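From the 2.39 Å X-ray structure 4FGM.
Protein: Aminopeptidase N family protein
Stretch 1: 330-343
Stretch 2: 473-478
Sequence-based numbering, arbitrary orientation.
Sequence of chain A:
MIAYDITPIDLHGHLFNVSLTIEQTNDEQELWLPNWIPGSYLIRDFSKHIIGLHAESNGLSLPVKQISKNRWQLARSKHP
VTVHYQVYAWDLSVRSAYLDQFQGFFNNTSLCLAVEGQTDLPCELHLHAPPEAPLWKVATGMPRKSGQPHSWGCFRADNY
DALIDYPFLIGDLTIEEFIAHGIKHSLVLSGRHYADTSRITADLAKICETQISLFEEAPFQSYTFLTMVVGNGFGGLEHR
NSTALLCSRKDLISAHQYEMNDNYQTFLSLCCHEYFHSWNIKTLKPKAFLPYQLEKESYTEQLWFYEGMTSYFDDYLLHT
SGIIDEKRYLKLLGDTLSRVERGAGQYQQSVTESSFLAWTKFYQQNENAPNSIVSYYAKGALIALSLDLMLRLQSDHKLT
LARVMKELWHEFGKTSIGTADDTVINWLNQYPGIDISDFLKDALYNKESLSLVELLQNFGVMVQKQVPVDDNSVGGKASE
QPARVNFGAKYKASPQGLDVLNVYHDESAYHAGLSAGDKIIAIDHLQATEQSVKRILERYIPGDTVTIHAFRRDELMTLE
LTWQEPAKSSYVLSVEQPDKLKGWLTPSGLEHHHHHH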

# COMPACT_ATOMS: atom_id res chain seq x y z
N LEU A 330 -2.73 -14.70 14.54
CA LEU A 330 -3.19 -15.85 13.76
C LEU A 330 -4.50 -15.59 13.02
O LEU A 330 -4.78 -16.22 12.01
CB LEU A 330 -3.31 -17.10 14.64
CG LEU A 330 -1.99 -17.79 15.00
CD1 LEU A 330 -2.27 -19.00 15.88
CD2 LEU A 330 -1.25 -18.22 13.73
N LYS A 331 -5.31 -14.66 13.54
CA LYS A 331 -6.55 -14.33 12.87
C LYS A 331 -6.14 -13.62 11.58
O LYS A 331 -6.67 -13.89 10.50
CB LYS A 331 -7.42 -13.41 13.72
CG LYS A 331 -8.66 -12.91 12.98
CD LYS A 331 -9.33 -11.76 13.71
CE LYS A 331 -10.38 -11.09 12.84
NZ LYS A 331 -11.01 -9.91 13.51
N LEU A 332 -5.18 -12.70 11.70
CA LEU A 332 -4.69 -11.96 10.55
C LEU A 332 -4.07 -12.92 9.53
O LEU A 332 -4.20 -12.72 8.32
CB LEU A 332 -3.64 -10.93 10.98
CG LEU A 332 -4.15 -9.72 11.79
CD1 LEU A 332 -2.97 -8.91 12.32
CD2 LEU A 332 -5.04 -8.85 10.90
N LEU A 333 -3.39 -13.95 10.03
CA LEU A 333 -2.76 -14.94 9.15
C LEU A 333 -3.82 -15.73 8.41
O LEU A 333 -3.72 -15.96 7.20
CB LEU A 333 -1.89 -15.90 9.97
CG LEU A 333 -0.50 -16.22 9.41
CD1 LEU A 333 0.11 -17.38 10.20
CD2 LEU A 333 -0.59 -16.58 7.94
N GLY A 334 -4.84 -16.16 9.14
CA GLY A 334 -5.92 -16.91 8.53
C GLY A 334 -6.64 -16.06 7.50
O GLY A 334 -7.07 -16.58 6.47
N ASP A 335 -6.76 -14.76 7.76
CA ASP A 335 -7.42 -13.86 6.81
C ASP A 335 -6.67 -13.93 5.49
O ASP A 335 -7.26 -14.17 4.44
CB ASP A 335 -7.40 -12.40 7.32
CG ASP A 335 -8.48 -12.11 8.36
OD1 ASP A 335 -9.33 -13.00 8.62
OD2 ASP A 335 -8.49 -10.99 8.91
N THR A 336 -5.36 -13.72 5.56
CA THR A 336 -4.50 -13.75 4.38
C THR A 336 -4.61 -15.09 3.68
O THR A 336 -4.75 -15.16 2.45
CB THR A 336 -3.03 -13.51 4.75
OG1 THR A 336 -2.88 -12.23 5.37
CG2 THR A 336 -2.15 -13.56 3.51
N LEU A 337 -4.54 -16.16 4.46
CA LEU A 337 -4.61 -17.50 3.90
C LEU A 337 -5.94 -17.69 3.17
O LEU A 337 -5.97 -18.15 2.03
CB LEU A 337 -4.47 -18.55 5.01
CG LEU A 337 -4.29 -20.00 4.57
CD1 LEU A 337 -3.20 -20.09 3.52
CD2 LEU A 337 -3.94 -20.86 5.78
N SER A 338 -7.03 -17.30 3.82
CA SER A 338 -8.36 -17.42 3.23
C SER A 338 -8.52 -16.64 1.93
O SER A 338 -9.16 -17.11 0.99
CB SER A 338 -9.42 -16.96 4.23
OG SER A 338 -9.32 -17.69 5.44
N ARG A 339 -7.95 -15.44 1.87
CA ARG A 339 -8.07 -14.63 0.67
C ARG A 339 -7.36 -15.23 -0.53
O ARG A 339 -7.89 -15.23 -1.63
CB ARG A 339 -7.54 -13.21 0.93
CG ARG A 339 -8.31 -12.45 2.02
CD ARG A 339 -7.98 -10.97 1.96
NE ARG A 339 -6.54 -10.73 2.04
CZ ARG A 339 -5.88 -10.46 3.16
NH1 ARG A 339 -6.52 -10.40 4.32
NH2 ARG A 339 -4.57 -10.26 3.12
N VAL A 340 -6.16 -15.76 -0.31
CA VAL A 340 -5.41 -16.35 -1.41
C VAL A 340 -6.13 -17.58 -1.95
O VAL A 340 -6.24 -17.76 -3.17
CB VAL A 340 -3.99 -16.77 -0.97
CG1 VAL A 340 -3.28 -17.50 -2.10
CG2 VAL A 340 -3.19 -15.53 -0.56
N GLU A 341 -6.63 -18.42 -1.04
CA GLU A 341 -7.31 -19.66 -1.41
C GLU A 341 -8.74 -19.52 -1.91
O GLU A 341 -9.29 -20.47 -2.47
CB GLU A 341 -7.29 -20.63 -0.22
CG GLU A 341 -5.90 -21.05 0.23
CD GLU A 341 -5.05 -21.60 -0.90
OE1 GLU A 341 -5.59 -22.34 -1.75
OE2 GLU A 341 -3.84 -21.29 -0.94
N ARG A 342 -9.34 -18.35 -1.73
CA ARG A 342 -10.72 -18.12 -2.13
C ARG A 342 -11.06 -18.23 -3.61
O ARG A 342 -12.05 -18.88 -3.96
CB ARG A 342 -11.18 -16.75 -1.62
CG ARG A 342 -12.64 -16.42 -1.92
CD ARG A 342 -13.59 -17.39 -1.22
NE ARG A 342 -14.42 -18.14 -2.16
CZ ARG A 342 -15.74 -18.00 -2.28
NH1 ARG A 342 -16.38 -17.13 -1.51
NH2 ARG A 342 -16.40 -18.71 -3.17
N GLY A 343 -10.26 -17.61 -4.47
CA GLY A 343 -10.58 -17.63 -5.89
C GLY A 343 -9.72 -18.45 -6.83
O GLY A 343 -8.61 -18.88 -6.49
N SER A 473 -17.72 -12.46 4.49
CA SER A 473 -16.98 -12.63 5.73
C SER A 473 -15.86 -13.65 5.71
O SER A 473 -15.61 -14.31 6.71
CB SER A 473 -17.95 -12.99 6.87
OG SER A 473 -18.79 -11.90 7.20
N VAL A 474 -15.18 -13.79 4.58
CA VAL A 474 -14.08 -14.74 4.51
C VAL A 474 -12.99 -14.26 5.46
O VAL A 474 -12.25 -13.32 5.15
CB VAL A 474 -13.52 -14.86 3.07
CG1 VAL A 474 -12.43 -15.91 3.02
CG2 VAL A 474 -14.63 -15.23 2.10
N GLY A 475 -12.89 -14.87 6.63
CA GLY A 475 -11.86 -14.42 7.55
C GLY A 475 -10.96 -15.52 8.06
O GLY A 475 -10.86 -16.59 7.44
N GLY A 476 -10.27 -15.24 9.16
CA GLY A 476 -9.38 -16.22 9.76
C GLY A 476 -9.96 -16.35 11.16
O GLY A 476 -9.30 -16.81 12.10
N LYS A 477 -11.24 -15.99 11.28
CA LYS A 477 -11.95 -16.03 12.56
C LYS A 477 -13.09 -17.02 12.45
O LYS A 477 -13.88 -17.02 11.46
CB LYS A 477 -12.49 -14.64 12.88
N ALA A 478 -13.20 -17.87 13.45
CA ALA A 478 -14.24 -18.89 13.42
C ALA A 478 -15.56 -18.22 13.76
O ALA A 478 -15.63 -16.98 13.95
CB ALA A 478 -13.94 -19.93 14.50

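One side of the helix in stretch 1 packs against an irregular segment, 473-478, and together the two bury 367 Å². The contacts recur along the helix at Lys-331, the adjacent pair Gly-334 and Asp-335, Ser-338 and Arg-342, roughly one helical turn apart, which keeps them on the same side, while Leu-332, Thr-336 and Val-340 take no part. Lys-331 opens the contact with both backbone and side chain. Its carbonyl O, which accepts the helical hydrogen bond from Asp-335 N (2.9 Å), lies 3.6 Å from Gly-476 CA; its side chain, extended with all four chi angles t, runs alongside the second stretch and brings CE to 4.1 Å from Lys-477 CB. Lys-477 is modelled only as far as CB, so the contact here is with the base of that side chain.

Gly-334 and Gly-476 have the closest alpha carbons across the contact, CA to CA 3.7 Å. Neither residue has a side chain, and the fit depends on it: a CB on Gly-334 would point toward the other stretch and stand 2.8 Å from Gly-476 CA, whereas one on Gly-476 would lie 2.4 Å from Lys-331 O and 2.5 Å from Asp-335 N. With hydrogen alone on each alpha carbon, Gly-476 settles directly onto the helix backbone and is buried there. Asp-335 follows, its CB directed sideways but its carboxylate reaching nearer through an m rotamer, chi1 -80°. OD1 comes 2.5 Å from Gly-476 N, a very short approach, and 3.1 Å from Gly-475 C, so this oxygen sits close beside the peptide joining the two glycines. A CB on Gly-475 would point away from the helix, yet would still be tight against Asp-335 OD1, at 3.3 Å.

One turn after Gly-334, Ser-338 points toward the second stretch. Its OG is 2.8 Å from Gly-475 O and 2.7 Å from Gly-334 O, with both carbonyls within reach of its single hydroxyl proton. The m rotamer, chi1 -57°, places that hydroxyl between helix and loop, and the short side chain keeps OG close to the helix backbone. The same residue also offers a nonpolar surface: Ser-338 CB meets Val-474 CG1 at 3.4 Å. Val-474, directed toward the helix, has the largest area covered by the other stretch, 79 Å². Its second methyl extends the packing to Arg-342, where CD lies 4.1 Å from Val-474 CG2. That methyl lies at the edge of the Arg-342 guanidinium, near its plane, while NH2 is hydrogen-bonded elsewhere in the structure.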